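Local coordinates for uncharacterized protein (Legionella pneumophila subsp. pneumophila str. Philadelphia 1, PDB 4R0G), which acts as a guanine-nucleotide exchange factor for the small GTPases Rab5, Rab21 and Rab22, probably through its VPS9-like domain, at residues Leu47-Leu52 with Tyr108-Lys113; Ala92-Met97 with Asp144-Trp149; Tyr166-Leu171 with Thr211-Asp216; Ser194-Leu199 with Trp229-Ala234. All coordinates share one frame; numbering follows the deposited sequence.

Contact 1: residues Leu47-Leu52 with Tyr108-Lys113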
# COMPACT_ATOMS: atom_id res chain seq x y z
N LEU A 47 -11.25 13.63 -19.91
CA LEU A 47 -10.92 12.23 -20.19
C LEU A 47 -11.97 11.53 -21.06
O LEU A 47 -11.60 10.78 -21.95
CB LEU A 47 -10.79 11.44 -18.90
CG LEU A 47 -9.40 11.14 -18.40
CD1 LEU A 47 -8.80 12.38 -17.82
CD2 LEU A 47 -9.51 10.09 -17.31
N ILE A 48 -13.26 11.74 -20.82
CA ILE A 48 -14.26 11.06 -21.65
C ILE A 48 -14.21 11.58 -23.09
O ILE A 48 -14.18 10.81 -24.06
CB ILE A 48 -15.70 11.23 -21.13
CG1 ILE A 48 -15.90 10.41 -19.86
CG2 ILE A 48 -16.69 10.75 -22.20
CD1 ILE A 48 -16.96 10.96 -18.99
N PHE A 49 -14.23 12.90 -23.22
CA PHE A 49 -14.12 13.52 -24.52
C PHE A 49 -12.90 12.99 -25.22
O PHE A 49 -12.98 12.44 -26.31
CB PHE A 49 -13.94 15.02 -24.34
CG PHE A 49 -13.74 15.74 -25.62
CD1 PHE A 49 -14.78 15.85 -26.53
CD2 PHE A 49 -12.51 16.29 -25.92
CE1 PHE A 49 -14.61 16.52 -27.72
CE2 PHE A 49 -12.32 16.96 -27.12
CZ PHE A 49 -13.38 17.08 -28.02
N GLU A 50 -11.77 13.12 -24.56
CA GLU A 50 -10.51 12.78 -25.18
C GLU A 50 -10.40 11.31 -25.62
O GLU A 50 -9.92 10.97 -26.70
CB GLU A 50 -9.39 13.19 -24.25
CG GLU A 50 -8.16 13.56 -24.98
CD GLU A 50 -8.25 14.88 -25.70
OE1 GLU A 50 -8.65 15.88 -25.07
OE2 GLU A 50 -7.91 14.93 -26.90
N TRP A 51 -10.88 10.42 -24.80
CA TRP A 51 -10.74 9.02 -25.09
C TRP A 51 -11.67 8.64 -26.24
O TRP A 51 -11.40 7.71 -26.99
CB TRP A 51 -11.08 8.25 -23.81
CG TRP A 51 -10.52 6.91 -23.72
CD1 TRP A 51 -9.98 6.17 -24.74
CD2 TRP A 51 -10.46 6.09 -22.55
NE1 TRP A 51 -9.58 4.94 -24.26
CE2 TRP A 51 -9.86 4.86 -22.92
CE3 TRP A 51 -10.87 6.27 -21.21
CZ2 TRP A 51 -9.65 3.82 -22.00
CZ3 TRP A 51 -10.66 5.23 -20.30
CH2 TRP A 51 -10.06 4.03 -20.70
N LEU A 52 -12.79 9.35 -26.36
CA LEU A 52 -13.76 9.05 -27.40
C LEU A 52 -13.29 9.55 -28.77
O LEU A 52 -13.63 8.96 -29.81
CB LEU A 52 -15.14 9.63 -27.03
CG LEU A 52 -15.92 8.88 -25.93
CD1 LEU A 52 -17.28 9.50 -25.66
CD2 LEU A 52 -16.08 7.41 -26.28
N TYR A 108 -20.00 13.21 -29.43
CA TYR A 108 -18.78 13.62 -28.75
C TYR A 108 -17.57 13.81 -29.67
O TYR A 108 -16.59 14.45 -29.29
CB TYR A 108 -18.49 12.64 -27.58
CG TYR A 108 -19.59 12.64 -26.52
CD1 TYR A 108 -19.54 13.51 -25.43
CD2 TYR A 108 -20.69 11.77 -26.63
CE1 TYR A 108 -20.54 13.51 -24.47
CE2 TYR A 108 -21.70 11.78 -25.69
CZ TYR A 108 -21.63 12.65 -24.61
OH TYR A 108 -22.64 12.65 -23.66
N ILE A 109 -17.68 13.33 -30.91
CA ILE A 109 -16.55 13.31 -31.85
C ILE A 109 -16.46 14.50 -32.81
O ILE A 109 -17.38 14.72 -33.60
CB ILE A 109 -16.49 12.02 -32.67
CG1 ILE A 109 -16.08 10.85 -31.78
CG2 ILE A 109 -15.47 12.15 -33.77
CD1 ILE A 109 -16.30 9.47 -32.42
N THR A 110 -15.37 15.26 -32.69
CA THR A 110 -15.05 16.38 -33.58
C THR A 110 -13.54 16.56 -33.75
O THR A 110 -12.76 16.34 -32.81
CB THR A 110 -15.52 17.73 -33.03
OG1 THR A 110 -14.49 18.25 -32.18
CG2 THR A 110 -16.82 17.61 -32.24
N SER A 111 -13.15 17.02 -34.95
CA SER A 111 -11.76 17.37 -35.27
C SER A 111 -11.40 18.78 -34.79
O SER A 111 -10.23 19.16 -34.79
CB SER A 111 -11.50 17.28 -36.77
OG SER A 111 -12.30 16.29 -37.38
N LYS A 112 -12.41 19.57 -34.41
CA LYS A 112 -12.16 20.95 -34.01
C LYS A 112 -11.43 20.92 -32.68
O LYS A 112 -11.95 20.38 -31.70
CB LYS A 112 -13.47 21.73 -33.87
CG LYS A 112 -13.25 23.23 -33.61
CD LYS A 112 -14.53 23.95 -33.17
CE LYS A 112 -15.79 23.32 -33.81
NZ LYS A 112 -17.02 23.96 -33.25
N LYS A 113 -10.25 21.53 -32.60
CA LYS A 113 -9.52 21.51 -31.33
C LYS A 113 -10.17 22.50 -30.35
O LYS A 113 -10.14 23.70 -30.58
CB LYS A 113 -8.03 21.83 -31.56
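Phe49 and Leu52, one turn apart on the helix 40-53, meet the loop at Tyr108-Thr110 with an aromatic ring and a leucine methyl. In Phe49, CB leads to a CG that lies anti to the backbone N (chi1 176°). Of the ring atoms, CD1 and CE1 both approach the carbonyl of Tyr108, CE1 more nearly, at 3.3 Å from Tyr108 O. At the tip, CZ comes to 4.5 Å from Thr110 OG1, which lies near the plane of the ring at its edge. The ring also packs against Val119 and Met123 of helix 116-126. This arrangement belongs to the all-helical VPS9-like region, where the irregular chain joining helices 80-101 and 116-126 is laid against helix 40-53, and no hydrogen bond links the two segments directly. Leu52 supplies the aliphatic half of the contact: its CD1 is 3.9 Å from Tyr108 CB and 4.0 Å from Tyr108 CG, the two side chains lying side by side and pointing the same way. The Tyr108 ring stacks in turn with Tyr99 and touches Met123. Backbone and side chain meet again one residue further on, where Ile109 CG1 sits 3.7 Å from Leu52 O. Beyond it, Thr110 N makes a weak hydrogen bond with Asn53 OD1, just past the end of segment 47-52.

Contact 2: residues Ala92-Met97 with Asp144-Trp149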
# COMPACT_ATOMS: atom_id res chain seq x y z
N ALA A 92 -13.91 7.79 -15.78
CA ALA A 92 -14.17 8.23 -17.16
C ALA A 92 -14.56 7.05 -18.04
O ALA A 92 -15.25 7.22 -19.03
CB ALA A 92 -12.99 8.92 -17.73
N LEU A 93 -14.09 5.87 -17.66
CA LEU A 93 -14.23 4.65 -18.46
C LEU A 93 -15.68 4.22 -18.66
O LEU A 93 -16.10 3.81 -19.76
CB LEU A 93 -13.46 3.52 -17.79
CG LEU A 93 -13.80 2.14 -18.35
CD1 LEU A 93 -13.31 2.02 -19.78
CD2 LEU A 93 -13.20 1.02 -17.51
N PHE A 94 -16.44 4.31 -17.57
CA PHE A 94 -17.78 3.77 -17.54
C PHE A 94 -18.71 4.55 -18.45
O PHE A 94 -19.43 3.93 -19.23
CB PHE A 94 -18.29 3.63 -16.10
CG PHE A 94 -17.41 2.78 -15.23
CD1 PHE A 94 -17.00 1.53 -15.66
CD2 PHE A 94 -16.94 3.24 -14.03
CE1 PHE A 94 -16.17 0.75 -14.88
CE2 PHE A 94 -16.10 2.45 -13.24
CZ PHE A 94 -15.72 1.23 -13.68
N PRO A 95 -18.69 5.89 -18.38
CA PRO A 95 -19.44 6.66 -19.39
C PRO A 95 -19.09 6.29 -20.83
O PRO A 95 -20.01 6.07 -21.63
CB PRO A 95 -18.99 8.10 -19.14
CG PRO A 95 -18.61 8.13 -17.72
CD PRO A 95 -18.07 6.77 -17.37
N CYS A 96 -17.80 6.21 -21.15
CA CYS A 96 -17.39 5.79 -22.49
C CYS A 96 -18.00 4.42 -22.86
O CYS A 96 -18.49 4.24 -23.97
CB CYS A 96 -15.85 5.76 -22.65
SG CYS A 96 -15.00 7.35 -22.40
N MET A 97 -18.00 3.47 -21.94
CA MET A 97 -18.61 2.17 -22.21
C MET A 97 -20.09 2.32 -22.52
O MET A 97 -20.63 1.67 -23.41
CB MET A 97 -18.41 1.20 -21.04
CG MET A 97 -16.96 0.79 -20.86
SD MET A 97 -16.66 -0.34 -19.49
CE MET A 97 -17.30 -1.88 -20.15
N ASP A 144 -20.52 -3.83 -14.43
CA ASP A 144 -20.59 -5.26 -14.23
C ASP A 144 -19.72 -5.93 -15.27
O ASP A 144 -18.79 -6.66 -14.92
CB ASP A 144 -22.03 -5.76 -14.29
CG ASP A 144 -22.80 -5.48 -12.99
OD1 ASP A 144 -22.15 -5.36 -11.93
OD2 ASP A 144 -24.06 -5.39 -13.04
N LYS A 145 -19.99 -5.62 -16.54
CA LYS A 145 -19.28 -6.16 -17.72
C LYS A 145 -17.77 -6.03 -17.58
O LYS A 145 -17.00 -6.89 -18.03
CB LYS A 145 -19.76 -5.45 -19.01
CG LYS A 145 -19.62 -6.20 -20.33
CD LYS A 145 -20.34 -5.43 -21.50
CE LYS A 145 -19.36 -4.80 -22.53
NZ LYS A 145 -19.88 -3.64 -23.39
N PHE A 146 -17.35 -4.96 -16.91
CA PHE A 146 -15.95 -4.64 -16.71
C PHE A 146 -15.31 -5.46 -15.61
O PHE A 146 -14.32 -6.14 -15.82
CB PHE A 146 -15.78 -3.15 -16.42
CG PHE A 146 -14.39 -2.74 -16.07
CD1 PHE A 146 -13.40 -2.72 -17.03
CD2 PHE A 146 -14.07 -2.35 -14.79
CE1 PHE A 146 -12.12 -2.33 -16.71
CE2 PHE A 146 -12.80 -1.95 -14.47
CZ PHE A 146 -11.81 -1.95 -15.44
N PHE A 147 -15.86 -5.35 -14.41
CA PHE A 147 -15.27 -6.04 -13.27
C PHE A 147 -15.17 -7.55 -13.47
O PHE A 147 -14.25 -8.19 -12.97
CB PHE A 147 -16.04 -5.67 -12.01
CG PHE A 147 -15.77 -4.28 -11.54
CD1 PHE A 147 -14.46 -3.80 -11.46
CD2 PHE A 147 -16.82 -3.42 -11.19
CE1 PHE A 147 -14.17 -2.47 -11.02
CE2 PHE A 147 -16.56 -2.10 -10.76
CZ PHE A 147 -15.23 -1.63 -10.67
N THR A 148 -16.09 -8.10 -14.26
CA THR A 148 -16.00 -9.50 -14.67
C THR A 148 -14.72 -9.73 -15.50
O THR A 148 -13.96 -10.67 -15.25
CB THR A 148 -17.23 -9.94 -15.47
OG1 THR A 148 -17.29 -9.17 -16.67
CG2 THR A 148 -18.51 -9.71 -14.66
N TRP A 149 -14.51 -8.89 -16.50
CA TRP A 149 -13.25 -8.93 -17.25
C TRP A 149 -12.01 -8.76 -16.36
O TRP A 149 -10.91 -9.21 -16.71
CB TRP A 149 -13.25 -7.87 -18.35
CG TRP A 149 -14.25 -8.18 -19.40
CD1 TRP A 149 -14.86 -9.38 -19.60
CD2 TRP A 149 -14.75 -7.30 -20.41
NE1 TRP A 149 -15.72 -9.30 -20.67
CE2 TRP A 149 -15.67 -8.03 -21.19
CE3 TRP A 149 -14.51 -5.95 -20.74
CZ2 TRP A 149 -16.37 -7.47 -22.26
CZ3 TRP A 149 -15.20 -5.40 -21.80
CH2 TRP A 149 -16.12 -6.15 -22.54
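The Phe146 ring takes Leu93 on one face and, in an offset edge-to-face pair, the edge of Phe94. The motif is a helix-helix crossing within the VPS9-like region: the segments of helices 80-101 and 132-151 run at 119° to each other, their axes 11.3 Å apart at closest approach. Such a wide spacing is bridged by large side chains reaching inward from both helices. Leu93 CD2 stands 3.8 Å from the Phe146 centroid, only 18° off the ring normal, a CH-pi contact made by a single methyl. The Phe94 ring is turned by 73° against that of Phe146, with the two centroids 5.7 Å apart; Phe146 CD2 lies near the plane of Phe94, at its edge. That same CD2 rests over one face of the neighbouring Phe147 ring, toward its rim, and Phe147 CZ reaches Phe94 CZ at 4.2 Å. The Trp149 ring makes a cation-pi contact with Lys62 of helix 58-71, while Lys145 directs its amino group to a salt bridge with Glu142, one turn earlier on its own helix. From the other helix, the methyl of Met97 approaches three residues of segment 144-149, its CE lying 4.2 Å from Phe146 CB, 4.3 Å from Lys145 CE and 4.4 Å from Trp149 CZ3.

Contact 3: residues Tyr166-Leu171 with Thr211-Asp216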
# COMPACT_ATOMS: atom_id res chain seq x y z
N TYR A 166 5.97 -2.66 -10.52
CA TYR A 166 6.46 -2.64 -9.15
C TYR A 166 7.94 -2.40 -9.18
O TYR A 166 8.50 -1.79 -8.27
CB TYR A 166 6.16 -3.97 -8.45
CG TYR A 166 5.99 -3.86 -6.94
CD1 TYR A 166 6.03 -2.64 -6.31
CD2 TYR A 166 5.78 -4.98 -6.17
CE1 TYR A 166 5.86 -2.52 -4.94
CE2 TYR A 166 5.62 -4.88 -4.79
CZ TYR A 166 5.66 -3.64 -4.18
OH TYR A 166 5.49 -3.54 -2.81
N SER A 167 8.57 -2.88 -10.23
CA SER A 167 9.98 -2.67 -10.45
C SER A 167 10.35 -1.21 -10.21
O SER A 167 11.32 -0.90 -9.50
CB SER A 167 10.33 -3.03 -11.89
OG SER A 167 11.72 -2.94 -12.10
N VAL A 168 9.57 -0.31 -10.82
CA VAL A 168 9.82 1.12 -10.66
C VAL A 168 9.20 1.62 -9.39
O VAL A 168 9.75 2.42 -8.64
CB VAL A 168 9.13 1.91 -11.75
CG1 VAL A 168 9.39 3.39 -11.54
CG2 VAL A 168 9.61 1.46 -13.11
N THR A 169 8.00 1.13 -9.14
CA THR A 169 7.16 1.78 -8.17
C THR A 169 7.65 1.52 -6.75
O THR A 169 7.58 2.39 -5.89
CB THR A 169 5.71 1.35 -8.44
OG1 THR A 169 4.86 2.49 -8.32
CG2 THR A 169 5.28 0.26 -7.51
N TYR A 170 8.20 0.33 -6.51
CA TYR A 170 8.72 -0.02 -5.20
C TYR A 170 9.81 0.96 -4.77
O TYR A 170 9.83 1.41 -3.64
CB TYR A 170 9.24 -1.46 -5.21
CG TYR A 170 9.82 -1.90 -3.90
CD1 TYR A 170 9.00 -2.17 -2.81
CD2 TYR A 170 11.19 -2.04 -3.74
CE1 TYR A 170 9.53 -2.57 -1.59
CE2 TYR A 170 11.74 -2.44 -2.54
CZ TYR A 170 10.91 -2.71 -1.47
OH TYR A 170 11.47 -3.11 -0.27
N LEU A 171 10.72 1.26 -5.71
CA LEU A 171 11.72 2.33 -5.54
C LEU A 171 11.11 3.65 -5.19
O LEU A 171 11.66 4.37 -4.37
CB LEU A 171 12.54 2.53 -6.80
CG LEU A 171 13.77 1.67 -7.00
CD1 LEU A 171 14.59 2.23 -8.11
CD2 LEU A 171 14.60 1.58 -5.70
N THR A 211 9.26 5.82 -16.12
CA THR A 211 8.30 4.72 -16.23
C THR A 211 8.89 3.30 -16.24
O THR A 211 8.16 2.31 -16.22
CB THR A 211 7.33 4.93 -17.42
OG1 THR A 211 8.07 4.93 -18.66
CG2 THR A 211 6.62 6.26 -17.28
N GLU A 212 10.22 3.21 -16.29
CA GLU A 212 10.91 1.92 -16.23
C GLU A 212 12.38 2.09 -15.82
O GLU A 212 12.94 3.18 -15.92
CB GLU A 212 10.79 1.16 -17.55
CG GLU A 212 11.24 1.95 -18.79
CD GLU A 212 10.88 1.26 -20.11
OE1 GLU A 212 9.92 0.45 -20.13
OE2 GLU A 212 11.55 1.55 -21.13
N LEU A 213 13.01 1.03 -15.34
CA LEU A 213 14.40 1.19 -14.97
C LEU A 213 15.30 0.80 -16.16
O LEU A 213 15.56 -0.39 -16.42
CB LEU A 213 14.71 0.32 -13.75
CG LEU A 213 13.82 0.59 -12.53
CD1 LEU A 213 14.05 -0.42 -11.43
CD2 LEU A 213 14.06 2.00 -11.97
N THR A 214 15.85 1.81 -16.81
CA THR A 214 16.66 1.58 -17.99
C THR A 214 18.06 1.92 -17.56
O THR A 214 18.27 2.35 -16.43
CB THR A 214 16.17 2.42 -19.18
OG1 THR A 214 16.27 3.82 -18.87
CG2 THR A 214 14.72 2.07 -19.50
N GLN A 215 19.02 1.73 -18.47
CA GLN A 215 20.41 1.90 -18.12
C GLN A 215 20.63 3.28 -17.52
O GLN A 215 21.28 3.43 -16.48
CB GLN A 215 21.32 1.65 -19.32
CG GLN A 215 22.80 1.62 -18.97
CD GLN A 215 23.10 0.73 -17.77
OE1 GLN A 215 22.56 -0.37 -17.66
NE2 GLN A 215 23.95 1.21 -16.87
N ASP A 216 20.05 4.28 -18.17
CA ASP A 216 20.13 5.67 -17.72
C ASP A 216 19.66 5.82 -16.28
O ASP A 216 20.22 6.60 -15.51
CB ASP A 216 19.22 6.56 -18.57
CG ASP A 216 19.54 6.48 -20.04
OD1 ASP A 216 20.74 6.44 -20.41
OD2 ASP A 216 18.56 6.47 -20.82
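Val168 and Leu213 carry this contact, which fixes a loop of the helical bundle domain to the side of its long helix 155-183. The loop leads out of helix 193-208 and into helix 215-229, and the contact lies just before the first turn of the latter. How the side chains are turned decides which atoms meet. In Val168, CG1 is anti to the backbone N (chi1 179°), which leaves CG2, anti to the carbonyl carbon, as the branch facing the loop. This methyl comes against backbone rather than side chain: it lies 3.4 Å from Glu212 CA and 3.5 Å from Thr211 O. The Glu212 and Thr211 side chains, by contrast, start away from the helix, so that the loop offers its main chain to the valine. Leu213 points the other way, toward the helix. Its CG sits beside the backbone N (chi1 -56°), and the two methyls divide between two helix residues one turn apart. CD1 goes to Ser167, 3.4 Å from Ser167 O and 3.5 Å from Ser167 OG, an apolar methyl against two oxygens. Further out, Leu18 touches both Val168 and Thr211, bringing helix 17-20 against this corner. On another side of the same helix turn, Tyr166 packs on Arg79 of the second subunit and makes a weak hydrogen bond between its OH and that of Tyr166 there. The second methyl of Leu213, CD2, ends 3.9 Å from Leu171 CD1.

Contact 4: residues Ser194-Leu199 with Trp229-Ala234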
# COMPACT_ATOMS: atom_id res chain seq x y z
N SER A 194 21.34 18.64 5.79
CA SER A 194 20.58 19.52 4.94
C SER A 194 20.93 19.27 3.47
O SER A 194 20.06 19.26 2.59
CB SER A 194 20.83 20.97 5.35
OG SER A 194 22.00 21.10 6.13
N SER A 195 22.21 19.04 3.19
CA SER A 195 22.59 18.82 1.80
C SER A 195 22.27 17.39 1.35
O SER A 195 22.21 17.10 0.15
CB SER A 195 24.06 19.19 1.57
OG SER A 195 24.90 18.51 2.49
N ARG A 196 22.06 16.50 2.32
CA ARG A 196 21.67 15.12 2.06
C ARG A 196 20.17 15.01 1.80
O ARG A 196 19.72 14.21 0.97
CB ARG A 196 22.07 14.25 3.25
CG ARG A 196 22.62 12.90 2.86
CD ARG A 196 23.45 12.33 3.96
NE ARG A 196 22.77 12.48 5.24
CZ ARG A 196 23.40 12.64 6.39
NH1 ARG A 196 22.73 12.76 7.52
NH2 ARG A 196 24.72 12.68 6.39
N ILE A 197 19.39 15.80 2.52
CA ILE A 197 17.96 15.91 2.22
C ILE A 197 17.76 16.41 0.80
O ILE A 197 17.02 15.80 0.02
CB ILE A 197 17.24 16.85 3.18
CG1 ILE A 197 16.99 16.16 4.50
CG2 ILE A 197 15.90 17.27 2.61
CD1 ILE A 197 16.39 17.05 5.47
N SER A 198 18.45 17.50 0.48
CA SER A 198 18.41 18.07 -0.86
C SER A 198 18.68 17.04 -1.95
O SER A 198 18.10 17.10 -3.04
CB SER A 198 19.41 19.22 -0.97
OG SER A 198 19.41 19.75 -2.29
N LEU A 199 19.55 16.08 -1.65
CA LEU A 199 19.87 15.01 -2.60
C LEU A 199 18.71 14.03 -2.77
O LEU A 199 18.44 13.61 -3.87
CB LEU A 199 21.10 14.26 -2.15
CG LEU A 199 22.45 14.85 -2.53
CD1 LEU A 199 23.53 14.30 -1.62
CD2 LEU A 199 22.73 14.51 -3.95
N TRP A 229 26.35 8.68 -0.05
CA TRP A 229 27.37 8.00 0.74
C TRP A 229 28.48 8.97 1.13
O TRP A 229 29.00 8.96 2.26
CB TRP A 229 27.95 6.80 -0.01
CG TRP A 229 27.16 5.53 0.24
CD1 TRP A 229 26.39 4.86 -0.67
CD2 TRP A 229 27.04 4.81 1.47
NE1 TRP A 229 25.81 3.76 -0.08
CE2 TRP A 229 26.19 3.71 1.23
CE3 TRP A 229 27.57 5.00 2.75
CZ2 TRP A 229 25.87 2.79 2.22
CZ3 TRP A 229 27.25 4.07 3.74
CH2 TRP A 229 26.40 2.98 3.47
N GLU A 230 28.82 9.86 0.21
CA GLU A 230 29.90 10.79 0.48
C GLU A 230 29.49 11.90 1.45
O GLU A 230 30.32 12.67 1.91
CB GLU A 230 30.53 11.30 -0.82
CG GLU A 230 30.94 10.11 -1.70
CD GLU A 230 31.91 10.46 -2.82
OE1 GLU A 230 31.47 11.07 -3.83
OE2 GLU A 230 33.11 10.10 -2.69
N MET A 231 28.20 11.93 1.78
CA MET A 231 27.68 12.93 2.70
C MET A 231 27.66 12.43 4.14
O MET A 231 27.19 13.12 5.04
CB MET A 231 26.29 13.41 2.27
CG MET A 231 26.32 14.28 1.01
SD MET A 231 27.34 15.76 1.23
CE MET A 231 28.82 15.35 0.29
N GLN A 232 28.20 11.23 4.34
CA GLN A 232 28.34 10.64 5.68
C GLN A 232 27.02 10.46 6.41
O GLN A 232 26.78 11.11 7.43
CB GLN A 232 29.28 11.49 6.54
CG GLN A 232 30.63 11.80 5.92
CD GLN A 232 31.64 12.28 6.95
OE1 GLN A 232 31.34 13.16 7.76
NE2 GLN A 232 32.83 11.67 6.94
N PRO A 233 26.17 9.56 5.90
CA PRO A 233 24.82 9.31 6.41
C PRO A 233 24.78 8.62 7.77
O PRO A 233 25.76 8.03 8.22
CB PRO A 233 24.23 8.38 5.35
CG PRO A 233 25.39 7.66 4.81
CD PRO A 233 26.47 8.70 4.74
N ALA A 234 23.61 8.68 8.41
CA ALA A 234 23.41 8.05 9.70
C ALA A 234 23.32 6.55 9.51
O ALA A 234 23.22 6.06 8.39
CB ALA A 234 22.12 8.56 10.31
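Arg196 donates from NH2 to the carbonyl of Met231, at 2.8 Å between Arg196 NH2 and Met231 O. The bond is bent, with an N-H...O angle of 130°, and the oxygen lies near the guanidinium plane although the donor stands well above the plane of the carbonyl. Arg196 NH2 is also 2.8 Å from Gln232 O. Over one face of the guanidinium lies Pro233, whose CA is 3.6 Å from Arg196 CZ. The aliphatic stem is used as well: Arg196 CD packs 3.5 Å from Met231 CB as the two side chains slide past each other in opposite directions. Met231 CG in turn meets Leu199 CD1 at 3.8 Å. Behind this shell, a type I turn from Trp229 to Gln232 ends helix 215-229, and Gln232 leaves helical geometry with positive phi. On the other nitrogen, NH1 forms salt bridges with Glu237 and Asp190, and Glu237 also accepts from Ala234 N. One arginine of the helical bundle domain thus ties helix 193-208 to the exit of one helix and the start of the next; the two carboxylates at NH1 probably offset its charge and help to keep the guanidinium oriented, while NH2 is bonded to Met231 O.

The four contacts fall into two pairs on opposite sides of the chain's centre. Contacts 1 and 2 interleave along the sequence in the VPS9-like region and touch through helices 40-53 and 80-101: Ile48 CD1 packs 3.5 Å from Pro95 CB. Contacts 3 and 4 interleave in the helical bundle domain, their centres about 23 Å apart and nearest atoms about 11 Å; helix 215-229 connects them, beginning at contact 3 and ending at contact 4. Between the pairs, contact 3 lies about 17 Å from contact 1 and about 18 Å from contact 2 at their nearest atoms, with helices 132-151 and 155-183 consecutive in the chain. Contacts 1 and 4 lie farthest apart, about 48 Å between centres.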